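Side-chain contacts in Rik1-associated factor 1 (Schizosaccharomyces pombe, PDB 4O9D), which serves as a component of the Clr4 methyltransferase complex, which helps establish heterochromatin by methylating and ubiquitylating histone H3, and folds here into a WD-repeat propeller: residues G213-F218 / F248-N253; V260-T265 / A284-S289; G290-S295 / A342-K347; T294-D299 / N349-G354; Q301-D306 / D311-L316. All coordinates share one frame; numbering follows the deposited sequence.

Contact 1: residues G213-F218 / F248-N253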
# COMPACT_ATOMS: atom_id res chain seq x y z
N GLY A 213 5.49 13.28 -13.87
CA GLY A 213 4.24 12.61 -13.56
C GLY A 213 3.20 13.67 -13.31
O GLY A 213 3.38 14.86 -13.69
N CYS A 214 2.12 13.28 -12.64
CA CYS A 214 1.06 14.22 -12.29
C CYS A 214 -0.01 13.51 -11.43
O CYS A 214 0.08 12.31 -11.19
CB CYS A 214 0.41 14.78 -13.55
SG CYS A 214 -0.34 13.52 -14.60
N LEU A 215 -0.99 14.29 -10.98
CA LEU A 215 -2.09 13.79 -10.17
C LEU A 215 -3.41 14.23 -10.82
O LEU A 215 -3.59 15.43 -11.10
CB LEU A 215 -1.95 14.34 -8.74
CG LEU A 215 -2.89 13.74 -7.69
CD1 LEU A 215 -2.48 12.26 -7.42
CD2 LEU A 215 -2.87 14.57 -6.44
N ALA A 216 -4.28 13.27 -11.14
CA ALA A 216 -5.54 13.56 -11.84
C ALA A 216 -6.77 13.00 -11.12
O ALA A 216 -6.66 12.12 -10.26
CB ALA A 216 -5.50 13.02 -13.26
N LEU A 217 -7.95 13.51 -11.50
CA LEU A 217 -9.19 13.05 -10.90
C LEU A 217 -10.13 12.54 -11.98
O LEU A 217 -10.22 13.13 -13.06
CB LEU A 217 -9.86 14.19 -10.16
CG LEU A 217 -11.00 13.80 -9.20
CD1 LEU A 217 -10.48 13.03 -7.95
CD2 LEU A 217 -11.80 15.07 -8.80
N PHE A 218 -10.86 11.46 -11.67
CA PHE A 218 -11.86 10.90 -12.59
C PHE A 218 -13.21 10.73 -11.86
O PHE A 218 -13.26 10.55 -10.64
CB PHE A 218 -11.40 9.53 -13.09
CG PHE A 218 -10.26 9.58 -14.08
CD1 PHE A 218 -8.94 9.71 -13.65
CD2 PHE A 218 -10.51 9.46 -15.44
CE1 PHE A 218 -7.89 9.75 -14.57
CE2 PHE A 218 -9.48 9.50 -16.36
CZ PHE A 218 -8.17 9.65 -15.93
N PHE A 248 -6.91 14.30 1.74
CA PHE A 248 -5.85 13.33 1.53
C PHE A 248 -4.55 14.04 1.24
O PHE A 248 -4.55 15.23 0.90
CB PHE A 248 -6.21 12.35 0.41
CG PHE A 248 -6.38 12.97 -0.97
CD1 PHE A 248 -7.55 13.62 -1.33
CD2 PHE A 248 -5.39 12.83 -1.94
CE1 PHE A 248 -7.71 14.18 -2.60
CE2 PHE A 248 -5.53 13.38 -3.19
CZ PHE A 248 -6.70 14.06 -3.53
N VAL A 249 -3.44 13.34 1.44
CA VAL A 249 -2.14 13.87 1.07
C VAL A 249 -1.61 13.04 -0.08
O VAL A 249 -1.91 11.86 -0.19
CB VAL A 249 -1.10 13.85 2.21
CG1 VAL A 249 -1.40 14.97 3.27
CG2 VAL A 249 -0.98 12.45 2.85
N ALA A 250 -0.81 13.69 -0.92
CA ALA A 250 -0.08 13.04 -2.00
C ALA A 250 1.34 13.54 -1.97
O ALA A 250 1.57 14.74 -1.87
CB ALA A 250 -0.69 13.38 -3.31
N SER A 251 2.30 12.63 -2.09
CA SER A 251 3.70 13.05 -2.10
C SER A 251 4.30 12.84 -3.48
O SER A 251 3.92 11.93 -4.20
CB SER A 251 4.51 12.28 -1.04
OG SER A 251 4.54 10.86 -1.34
N SER A 252 5.26 13.68 -3.85
CA SER A 252 5.98 13.47 -5.09
C SER A 252 7.49 13.70 -4.92
O SER A 252 7.93 14.36 -3.97
CB SER A 252 5.46 14.44 -6.15
OG SER A 252 5.75 15.79 -5.75
N ASN A 253 8.27 13.13 -5.84
CA ASN A 253 9.68 13.46 -6.01
C ASN A 253 9.80 14.44 -7.19
O ASN A 253 9.05 14.31 -8.17
CB ASN A 253 10.51 12.20 -6.31
CG ASN A 253 10.51 11.18 -5.15
OD1 ASN A 253 10.24 11.54 -4.00
ND2 ASN A 253 10.80 9.93 -5.45

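Contact 2: residues V260-T265 / A284-S289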
# COMPACT_ATOMS: atom_id res chain seq x y z
N VAL A 260 5.06 17.39 -0.46
CA VAL A 260 3.81 16.78 -0.02
C VAL A 260 2.68 17.78 -0.14
O VAL A 260 2.77 18.95 0.30
CB VAL A 260 3.85 16.32 1.47
CG1 VAL A 260 2.58 15.56 1.80
CG2 VAL A 260 5.09 15.48 1.75
N TYR A 261 1.59 17.31 -0.75
CA TYR A 261 0.39 18.12 -0.90
C TYR A 261 -0.73 17.64 -0.02
O TYR A 261 -0.89 16.43 0.18
CB TYR A 261 -0.08 18.10 -2.36
CG TYR A 261 0.98 18.54 -3.31
CD1 TYR A 261 1.13 19.88 -3.62
CD2 TYR A 261 1.84 17.63 -3.90
CE1 TYR A 261 2.12 20.31 -4.49
CE2 TYR A 261 2.83 18.03 -4.76
CZ TYR A 261 2.97 19.38 -5.06
OH TYR A 261 3.96 19.81 -5.91
N TYR A 262 -1.53 18.59 0.48
CA TYR A 262 -2.74 18.29 1.23
C TYR A 262 -3.90 18.74 0.35
O TYR A 262 -3.93 19.89 -0.10
CB TYR A 262 -2.82 19.00 2.61
CG TYR A 262 -4.16 18.71 3.25
CD1 TYR A 262 -4.40 17.50 3.88
CD2 TYR A 262 -5.23 19.60 3.10
CE1 TYR A 262 -5.65 17.19 4.41
CE2 TYR A 262 -6.50 19.30 3.63
CZ TYR A 262 -6.69 18.10 4.29
OH TYR A 262 -7.93 17.78 4.82
N LEU A 263 -4.83 17.83 0.06
CA LEU A 263 -5.93 18.12 -0.84
C LEU A 263 -7.27 17.93 -0.16
O LEU A 263 -7.50 16.92 0.51
CB LEU A 263 -5.86 17.21 -2.09
CG LEU A 263 -4.58 17.35 -2.94
CD1 LEU A 263 -3.57 16.25 -2.66
CD2 LEU A 263 -4.96 17.36 -4.43
N ASP A 264 -8.17 18.89 -0.35
CA ASP A 264 -9.48 18.88 0.29
C ASP A 264 -10.47 18.12 -0.58
O ASP A 264 -10.50 18.30 -1.79
CB ASP A 264 -9.96 20.31 0.50
CG ASP A 264 -11.33 20.39 1.14
OD1 ASP A 264 -11.39 20.35 2.39
OD2 ASP A 264 -12.34 20.49 0.41
N THR A 265 -11.29 17.28 0.05
CA THR A 265 -12.25 16.43 -0.64
C THR A 265 -13.60 17.12 -1.02
O THR A 265 -14.45 16.50 -1.66
CB THR A 265 -12.50 15.16 0.20
OG1 THR A 265 -11.39 14.26 0.01
CG2 THR A 265 -13.74 14.45 -0.21
N ALA A 284 3.72 9.24 2.55
CA ALA A 284 3.19 10.42 3.26
C ALA A 284 1.93 10.02 4.01
O ALA A 284 1.16 9.17 3.52
CB ALA A 284 2.88 11.52 2.26
N THR A 285 1.68 10.61 5.19
CA THR A 285 0.42 10.36 5.89
C THR A 285 -0.18 11.64 6.47
O THR A 285 0.41 12.72 6.40
CB THR A 285 0.55 9.32 7.07
OG1 THR A 285 1.17 9.94 8.20
CG2 THR A 285 1.35 8.10 6.63
N ILE A 286 -1.39 11.50 6.99
CA ILE A 286 -1.98 12.53 7.84
C ILE A 286 -2.28 11.86 9.17
O ILE A 286 -2.78 10.73 9.16
CB ILE A 286 -3.34 13.02 7.31
CG1 ILE A 286 -3.22 13.59 5.90
CG2 ILE A 286 -3.91 14.06 8.26
CD1 ILE A 286 -4.57 13.67 5.17
N SER A 287 -2.06 12.55 10.28
CA SER A 287 -2.41 11.99 11.59
C SER A 287 -3.90 11.72 11.72
O SER A 287 -4.71 12.29 11.00
CB SER A 287 -1.96 12.92 12.74
OG SER A 287 -2.67 14.15 12.72
N ASN A 288 -4.26 10.81 12.63
CA ASN A 288 -5.66 10.57 12.93
C ASN A 288 -6.36 11.83 13.44
O ASN A 288 -7.55 12.01 13.21
CB ASN A 288 -5.83 9.43 13.94
CG ASN A 288 -5.46 8.07 13.35
OD1 ASN A 288 -5.50 7.86 12.12
ND2 ASN A 288 -5.10 7.13 14.23
N SER A 289 -5.62 12.70 14.14
CA SER A 289 -6.16 13.97 14.64
C SER A 289 -6.50 14.91 13.48
O SER A 289 -7.33 15.82 13.63
CB SER A 289 -5.13 14.65 15.55
OG SER A 289 -3.93 14.94 14.84

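Contact 3: residues G290-S295 / A342-K347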
# COMPACT_ATOMS: atom_id res chain seq x y z
N GLY A 290 -5.86 14.68 12.33
CA GLY A 290 -6.15 15.40 11.10
C GLY A 290 -5.25 16.60 10.90
O GLY A 290 -5.34 17.27 9.87
N ILE A 291 -4.39 16.87 11.88
CA ILE A 291 -3.59 18.09 11.92
C ILE A 291 -2.12 17.92 11.54
O ILE A 291 -1.46 18.88 11.16
CB ILE A 291 -3.60 18.69 13.34
CG1 ILE A 291 -5.01 19.07 13.75
CG2 ILE A 291 -2.73 19.94 13.39
CD1 ILE A 291 -5.65 20.08 12.84
N LEU A 292 -1.57 16.71 11.66
CA LEU A 292 -0.16 16.54 11.32
C LEU A 292 -0.03 15.82 9.99
O LEU A 292 -0.86 14.99 9.63
CB LEU A 292 0.60 15.77 12.41
CG LEU A 292 0.48 16.32 13.84
CD1 LEU A 292 1.24 15.43 14.81
CD2 LEU A 292 1.00 17.76 13.95
N VAL A 293 1.07 16.13 9.31
CA VAL A 293 1.42 15.56 8.04
C VAL A 293 2.84 15.04 8.13
O VAL A 293 3.70 15.64 8.80
CB VAL A 293 1.32 16.65 6.97
CG1 VAL A 293 1.88 16.15 5.65
CG2 VAL A 293 -0.14 17.14 6.88
N THR A 294 3.10 13.89 7.50
CA THR A 294 4.41 13.24 7.61
C THR A 294 4.96 12.88 6.24
O THR A 294 4.21 12.69 5.30
CB THR A 294 4.33 11.93 8.45
OG1 THR A 294 3.69 10.89 7.68
CG2 THR A 294 3.57 12.18 9.73
N SER A 295 6.28 12.75 6.16
CA SER A 295 6.95 12.34 4.93
C SER A 295 8.13 11.42 5.29
O SER A 295 9.11 11.87 5.91
CB SER A 295 7.48 13.58 4.20
OG SER A 295 8.29 13.21 3.10
N ALA A 342 5.00 3.09 7.57
CA ALA A 342 4.63 4.33 8.23
C ALA A 342 3.12 4.39 8.39
O ALA A 342 2.41 4.60 7.42
CB ALA A 342 5.14 5.54 7.43
N GLN A 343 2.63 4.20 9.62
CA GLN A 343 1.19 4.12 9.87
C GLN A 343 0.84 4.64 11.24
O GLN A 343 1.58 4.43 12.22
CB GLN A 343 0.68 2.67 9.78
CG GLN A 343 0.63 2.09 8.36
CD GLN A 343 -0.23 0.83 8.27
OE1 GLN A 343 -0.67 0.28 9.28
NE2 GLN A 343 -0.47 0.38 7.04
N TRP A 344 -0.32 5.28 11.32
CA TRP A 344 -0.92 5.61 12.59
C TRP A 344 -1.71 4.43 13.13
O TRP A 344 -2.45 3.75 12.41
CB TRP A 344 -1.81 6.84 12.45
CG TRP A 344 -0.99 8.05 12.03
CD1 TRP A 344 -0.61 8.38 10.76
CD2 TRP A 344 -0.43 9.04 12.89
NE1 TRP A 344 0.14 9.54 10.78
CE2 TRP A 344 0.27 9.96 12.07
CE3 TRP A 344 -0.44 9.25 14.28
CZ2 TRP A 344 0.94 11.06 12.60
CZ3 TRP A 344 0.21 10.35 14.79
CH2 TRP A 344 0.90 11.24 13.96
N GLN A 345 -1.47 4.16 14.41
CA GLN A 345 -2.22 3.17 15.16
C GLN A 345 -3.71 3.35 14.91
O GLN A 345 -4.27 4.39 15.24
CB GLN A 345 -1.93 3.37 16.65
CG GLN A 345 -3.02 2.84 17.58
CD GLN A 345 -2.66 1.50 18.17
OE1 GLN A 345 -1.78 1.40 19.03
NE2 GLN A 345 -3.32 0.45 17.69
N PRO A 346 -4.37 2.34 14.34
CA PRO A 346 -5.80 2.60 14.15
C PRO A 346 -6.48 2.82 15.50
O PRO A 346 -6.12 2.17 16.49
CB PRO A 346 -6.31 1.34 13.45
CG PRO A 346 -5.08 0.74 12.81
CD PRO A 346 -3.98 1.02 13.82
N LYS A 347 -7.41 3.77 15.54
CA LYS A 347 -8.21 4.01 16.73
C LYS A 347 -7.40 4.72 17.84
O LYS A 347 -7.95 5.02 18.89
CB LYS A 347 -8.79 2.69 17.25
CG LYS A 347 -9.60 1.93 16.18
CD LYS A 347 -9.46 0.42 16.32
CE LYS A 347 -10.06 -0.09 17.62
NZ LYS A 347 -10.84 -1.36 17.43

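Contact 4: residues T294-D299 / N349-G354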
# COMPACT_ATOMS: atom_id res chain seq x y z
N THR A 294 3.10 13.89 7.50
CA THR A 294 4.41 13.24 7.61
C THR A 294 4.96 12.88 6.24
O THR A 294 4.21 12.69 5.30
CB THR A 294 4.33 11.93 8.45
OG1 THR A 294 3.69 10.89 7.68
CG2 THR A 294 3.57 12.18 9.73
N SER A 295 6.28 12.75 6.16
CA SER A 295 6.95 12.34 4.93
C SER A 295 8.13 11.42 5.29
O SER A 295 9.11 11.87 5.91
CB SER A 295 7.48 13.58 4.20
OG SER A 295 8.29 13.21 3.10
N SER A 296 8.02 10.14 4.94
CA SER A 296 9.07 9.18 5.30
C SER A 296 9.85 8.81 4.06
O SER A 296 9.27 8.46 3.01
CB SER A 296 8.50 7.90 5.94
OG SER A 296 7.58 8.16 6.99
N GLY A 297 11.17 8.84 4.16
CA GLY A 297 11.95 8.69 2.94
C GLY A 297 12.98 7.60 2.95
O GLY A 297 13.15 6.86 3.93
N THR A 298 13.69 7.52 1.82
CA THR A 298 14.82 6.61 1.66
C THR A 298 16.00 7.08 2.48
O THR A 298 16.97 6.33 2.59
CB THR A 298 15.27 6.50 0.17
OG1 THR A 298 15.81 7.76 -0.27
CG2 THR A 298 14.08 6.10 -0.74
N ASP A 299 15.93 8.29 3.05
CA ASP A 299 16.94 8.73 4.04
C ASP A 299 16.77 8.11 5.41
O ASP A 299 17.52 8.42 6.36
CB ASP A 299 16.97 10.26 4.18
CG ASP A 299 15.64 10.87 4.60
OD1 ASP A 299 14.62 10.14 4.71
OD2 ASP A 299 15.61 12.11 4.80
N ASN A 349 -3.54 7.38 18.73
CA ASN A 349 -2.79 8.57 18.32
C ASN A 349 -1.28 8.36 18.17
O ASN A 349 -0.55 9.29 17.86
CB ASN A 349 -3.09 9.72 19.29
CG ASN A 349 -4.49 10.25 19.13
OD1 ASN A 349 -4.92 10.63 18.02
ND2 ASN A 349 -5.24 10.26 20.22
N LEU A 350 -0.82 7.13 18.33
CA LEU A 350 0.60 6.86 18.14
C LEU A 350 0.96 6.63 16.66
O LEU A 350 0.16 6.10 15.89
CB LEU A 350 1.02 5.64 18.95
CG LEU A 350 1.00 5.86 20.47
CD1 LEU A 350 1.41 4.61 21.21
CD2 LEU A 350 1.89 7.03 20.86
N PHE A 351 2.18 7.03 16.30
CA PHE A 351 2.68 6.86 14.94
C PHE A 351 3.75 5.76 14.99
O PHE A 351 4.50 5.65 15.97
CB PHE A 351 3.26 8.19 14.44
CG PHE A 351 3.77 8.17 13.00
CD1 PHE A 351 2.91 7.84 11.95
CD2 PHE A 351 5.07 8.54 12.71
CE1 PHE A 351 3.38 7.84 10.64
CE2 PHE A 351 5.54 8.58 11.40
CZ PHE A 351 4.69 8.22 10.36
N VAL A 352 3.77 4.93 13.96
CA VAL A 352 4.67 3.80 13.91
C VAL A 352 5.41 3.71 12.57
O VAL A 352 4.80 3.65 11.49
CB VAL A 352 3.91 2.47 14.14
CG1 VAL A 352 4.88 1.31 14.17
CG2 VAL A 352 3.11 2.53 15.42
N THR A 353 6.74 3.63 12.66
CA THR A 353 7.56 3.62 11.47
C THR A 353 8.58 2.49 11.53
O THR A 353 9.04 2.09 12.60
CB THR A 353 8.27 4.99 11.25
OG1 THR A 353 9.22 5.24 12.30
CG2 THR A 353 7.27 6.11 11.21
N GLY A 354 8.90 1.93 10.36
CA GLY A 354 9.86 0.85 10.28
C GLY A 354 10.88 1.12 9.21
O GLY A 354 10.52 1.45 8.06

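Contact 5: residues Q301-D306 / D311-L316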
# COMPACT_ATOMS: atom_id res chain seq x y z
N GLN A 301 14.39 8.54 7.55
CA GLN A 301 13.82 9.39 8.60
C GLN A 301 12.50 9.95 8.11
O GLN A 301 12.23 9.91 6.91
CB GLN A 301 14.78 10.52 8.99
CG GLN A 301 15.13 11.46 7.86
CD GLN A 301 16.36 12.30 8.17
OE1 GLN A 301 17.04 12.07 9.19
NE2 GLN A 301 16.67 13.26 7.30
N THR A 302 11.67 10.45 9.03
CA THR A 302 10.34 10.97 8.71
C THR A 302 10.25 12.42 9.16
O THR A 302 10.46 12.71 10.36
CB THR A 302 9.25 10.18 9.47
OG1 THR A 302 9.24 8.81 9.05
CG2 THR A 302 7.87 10.81 9.27
N PHE A 303 9.98 13.32 8.22
CA PHE A 303 9.68 14.71 8.58
C PHE A 303 8.21 14.82 8.99
O PHE A 303 7.37 14.17 8.39
CB PHE A 303 10.01 15.67 7.42
CG PHE A 303 11.49 15.94 7.25
CD1 PHE A 303 12.30 15.04 6.60
CD2 PHE A 303 12.06 17.10 7.76
CE1 PHE A 303 13.64 15.28 6.44
CE2 PHE A 303 13.41 17.34 7.61
CZ PHE A 303 14.20 16.43 6.94
N VAL A 304 7.92 15.62 10.01
CA VAL A 304 6.55 15.86 10.47
C VAL A 304 6.24 17.34 10.53
O VAL A 304 7.09 18.11 10.98
CB VAL A 304 6.33 15.30 11.85
CG1 VAL A 304 4.85 15.48 12.25
CG2 VAL A 304 6.74 13.81 11.89
N TRP A 305 5.03 17.73 10.10
CA TRP A 305 4.59 19.12 10.10
C TRP A 305 3.26 19.24 10.82
O TRP A 305 2.42 18.36 10.76
CB TRP A 305 4.35 19.63 8.66
CG TRP A 305 5.55 19.75 7.80
CD1 TRP A 305 6.39 20.83 7.71
CD2 TRP A 305 6.05 18.78 6.87
NE1 TRP A 305 7.38 20.58 6.80
CE2 TRP A 305 7.19 19.33 6.27
CE3 TRP A 305 5.64 17.50 6.50
CZ2 TRP A 305 7.93 18.65 5.30
CZ3 TRP A 305 6.38 16.81 5.54
CH2 TRP A 305 7.52 17.39 4.95
N ASP A 306 3.08 20.36 11.50
CA ASP A 306 1.81 20.78 12.03
C ASP A 306 1.17 21.59 10.94
O ASP A 306 1.68 22.65 10.57
CB ASP A 306 2.05 21.67 13.25
CG ASP A 306 0.79 22.26 13.83
OD1 ASP A 306 -0.27 22.29 13.17
OD2 ASP A 306 0.86 22.70 14.99
N ASP A 311 5.27 26.05 7.77
CA ASP A 311 6.52 26.68 7.35
C ASP A 311 7.76 25.81 7.54
O ASP A 311 8.57 25.66 6.62
CB ASP A 311 6.71 28.00 8.10
CG ASP A 311 5.55 28.94 7.91
OD1 ASP A 311 4.77 28.76 6.94
OD2 ASP A 311 5.41 29.87 8.73
N LYS A 312 7.93 25.25 8.74
CA LYS A 312 9.06 24.37 9.04
C LYS A 312 8.56 23.09 9.71
O LYS A 312 7.52 23.07 10.37
CB LYS A 312 10.05 25.06 9.99
CG LYS A 312 10.51 26.46 9.58
CD LYS A 312 11.67 26.42 8.59
CE LYS A 312 12.16 27.83 8.23
NZ LYS A 312 12.98 27.85 6.98
N PRO A 313 9.33 22.01 9.57
CA PRO A 313 9.01 20.74 10.21
C PRO A 313 8.75 20.93 11.69
O PRO A 313 9.34 21.81 12.31
CB PRO A 313 10.29 19.92 10.01
CG PRO A 313 10.93 20.50 8.82
CD PRO A 313 10.64 21.97 8.89
N LEU A 314 7.88 20.13 12.26
CA LEU A 314 7.69 20.17 13.70
C LEU A 314 8.73 19.25 14.34
O LEU A 314 9.21 19.49 15.45
CB LEU A 314 6.30 19.70 14.04
CG LEU A 314 6.10 19.23 15.47
CD1 LEU A 314 6.31 20.38 16.45
CD2 LEU A 314 4.71 18.63 15.58
N SER A 315 9.05 18.17 13.64
CA SER A 315 9.99 17.22 14.18
C SER A 315 10.59 16.36 13.08
O SER A 315 10.10 16.35 11.94
CB SER A 315 9.30 16.31 15.20
OG SER A 315 10.27 15.55 15.91
N LEU A 316 11.65 15.66 13.45
CA LEU A 316 12.36 14.78 12.55
C LEU A 316 12.60 13.47 13.30
O LEU A 316 13.29 13.42 14.34
CB LEU A 316 13.65 15.45 12.14
CG LEU A 316 14.60 14.65 11.26
CD1 LEU A 316 13.85 13.83 10.28
CD2 LEU A 316 15.52 15.64 10.55
O HOH W 1 5.23 22.62 11.37

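Contact 1: residues G213-F218 / F248-N253
The carbonyl O of Phe-248 accepts the backbone N of Leu-263, and two residues further on Ala-250 O takes Tyr-261 N. These two bonds belong to one sheet and hold Phe-248 and Ala-250 side by side on one of its faces, where Leu-215 comes down from a different sheet. No hydrogen bond joins segment 213-218 to segment 248-253, and the two backbones stay well apart, 8.4 Å between the CA atoms of Leu-215 and Ala-250. What bridges that distance is Leu-215. Its CG lies anti to the backbone N (chi1 -171°), and the branch so presented touches with CD2: this methyl rests 4.0 Å from Ala-250 CB. The arrangement is that of neighbouring blades in a beta propeller, with the third strand of the 182-228 blade packing against the second strand of the next one, 235-276. The same CD2 also nears the Phe-248 ring, coming at its edge close to the ring plane, 4.4 Å from CE2, so the aromatic face is not the surface used. Leu-239 touches both Leu-215 and Ala-250, and Leu-263 packs on both Leu-215 and Phe-248, which leaves the Leu-215 methyl set among apolar groups of three strands of the receiving blade. Ile-200, from the blade of Leu-215, meets the Phe-248 side chain as well.

Contact 2: residues V260-T265 / A284-S289
Tyr-262 meets Ile-286 with the rim of its ring: the terminal methyl CD1 of Ile-286 comes in near the ring plane, 3.8 Å from Tyr-262 CE1 and 4.0 Å from Tyr-262 CD1. The two side chains cross at about a right angle. A chi1 of 175° carries the tyrosine CG to the far side from its amide N, and this swings the ring over to strand 281-286 although CB does not itself aim at that strand. Ile-286 answers with its long branch. CG1 stands beside the backbone N (chi1 -58°), and chi2 near 162° keeps the chain extended, delivering CD1 rather than CG2 to the tyrosine. Behind that branch sits Val-249, whose CG1 packs on Ile-286 CG1.

Two residues back along each strand a simpler pair repeats the pattern. Val-260 turns CG1 toward Ala-284 and leaves 4.1 Å between that methyl and Ala-284 CB. Its other methyl, CG2, stands beside the backbone N and reaches Ser-295 and Trp-305 instead. Here the third strand of the 235-276 blade faces the first strand of the following blade, which carries the WD 2 repeat, so this is interblade packing in the propeller. Beyond the strand end, Ser-287 OG and Ser-289 OG bond at 2.6 Å, and Ser-287 OG also receives the N of Leu-292. In the Val-260/Ala-284 and Tyr-262/Ile-286 pairs only carbon meets carbon, so these hold by shape and apolar burial; a directional bond between the blades comes close by, from Ala-284 N to Ser-238 OG.

Contact 3: residues G290-S295 / A342-K347
Trp-344 reaches from strand 341-344, the first strand of the WD 3 blade, to Leu-292 and Thr-294 on the second strand of the WD 2 blade. From CB the chain turns to place CG beside the backbone N (chi1 -62°), and the indole then lies across the gap between the blades. NE1 gives its hydrogen to Thr-285 OG1. That hydroxyl is also bonded to Thr-294 OG1, so two polar groups grip it within a largely apolar interface. Next along the ring, CE2 is covered on both faces, by Ser-287 CA on one and by Phe-351 CD1 on the other. CZ2 meets Thr-294 CG2 at 4.1 Å, with the methyl at the ring edge and the two side chains sliding past each other in opposite directions. At the far end CH2 comes to 4.3 Å of Leu-292 CD1, while at the ring edge CZ3 meets the carbonyl O of Asn-349. The indole thus joins the blades in two ways: its carbons fill the space between the strands, and its one N-H is satisfied by a threonine, which, with the packing on both faces, probably fixes the rotation of the ring.

Contact 4: residues T294-D299 / N349-G354
The Phe-351 ring leaves on the side away from its amide N (chi1 -177°) and runs straight out from strand 351-354 to meet Thr-294 of strand 292-297, which comes from the opposite direction. The threonine puts OG1 between its own backbone N and carbonyl carbon, at chi1 74°, and this brings OG1 and CG2 to the end of the ring, beside CB. CZ is the atom they share: OG1 is 3.9 Å from it, and CB and CG2 each 4.2 Å. The methyl CG2 lies over one face, offset toward the rim, so it covers the outer part of the ring and not its centre.

Ser-296, two residues on, points the same way but meets the ring differently. Its OG approaches the edge near the ring plane, at 4.4 Å from Phe-351 CZ, and is bonded to Thr-302 OG1. Thr-302 itself touches the phenyl ring, as does Thr-285 from strand 281-286. The contact pairs the second strands of consecutive propeller blades, those of repeats WD 2 and WD 3. On the WD 3 strand, Thr-353 OG1 is bonded to both Trp-363 NE1 and His-319 NE2, the Thr-Trp-His part of the hydrogen-bonded network familiar from WD40 blades.

Four hydroxyl-bearing residues thus border an aromatic ring that can offer them no ordinary hydrogen bond. Thr-294 and Ser-296 direct their OG1 and OG to Thr-285 and Thr-302 within their own blade, and what they present to Phe-351 serves for van der Waals packing.

Contact 5: residues Q301-D306 / D311-L316
A classic beta bulge interrupts the pairing of the hairpin formed by strands 301-306 and 315-318, the outer pair of the WD 2 blade: Leu-314 and Ser-315 both face Val-304. Val-304 N donates to Ser-315 O at 3.0 Å, and Val-304 O takes two donors in return, Leu-314 N and, weakly, Ser-315 N at 3.3 Å. The Leu-314 bond lies in the carbonyl plane; its modelled length is doubtfully short. Further toward the turn, a water accepts from Asp-306 N at 3.1 Å and donates to Lys-312 O, joining the strands where direct pairing has ended.

On the face carrying Phe-303 and Leu-316, Leu-316 CD1 sits over the centre of the phenyl ring, 4.1 Å from its centroid and 9° off the normal, a CH-pi contact. Pro-313 comes to the edge of the same ring, its CG 3.7 Å from Phe-303 CD2. The Gln-301 chain passes obliquely across Leu-316, CD 3.6 Å from Leu-316 CD1, while its NE2 bonds Asp-299. Cutting Gln-301 back to an alanine would probably uncover that leucine methyl on one side and leave Asp-299 OD2 without this amide partner. Trp-305, on the same side of the sheet as Phe-303, starts away from 311-316, yet CD1 of its indole comes to 3.6 Å of Pro-313 CA. Backbone bonds thus set the register, while Leu-316 and Pro-313 pack on the Phe-303 ring.

In the fold
The contacts follow the propeller round through four consecutive blades, 182-228, 235-276, 281-318 and 341-377. Contact 1 joins the first two, contact 2 the second and third, and contacts 3 and 4 the third and fourth; contact 5 lies within the third blade. Centres of contacts 1 and 2 are about 12 Å apart, those of 2 and 3 about 9 Å, and those of 3 and 4, which share Thr-294 and Ser-295 on strand 292-297, about 8 Å. Along the chain contact 5 is nested inside the loops closed by contacts 3 and 4. Every strand of the WD 2 blade is engaged, its inner ones by neighbouring blades, so this part of the ring is closed by successive interblade seams.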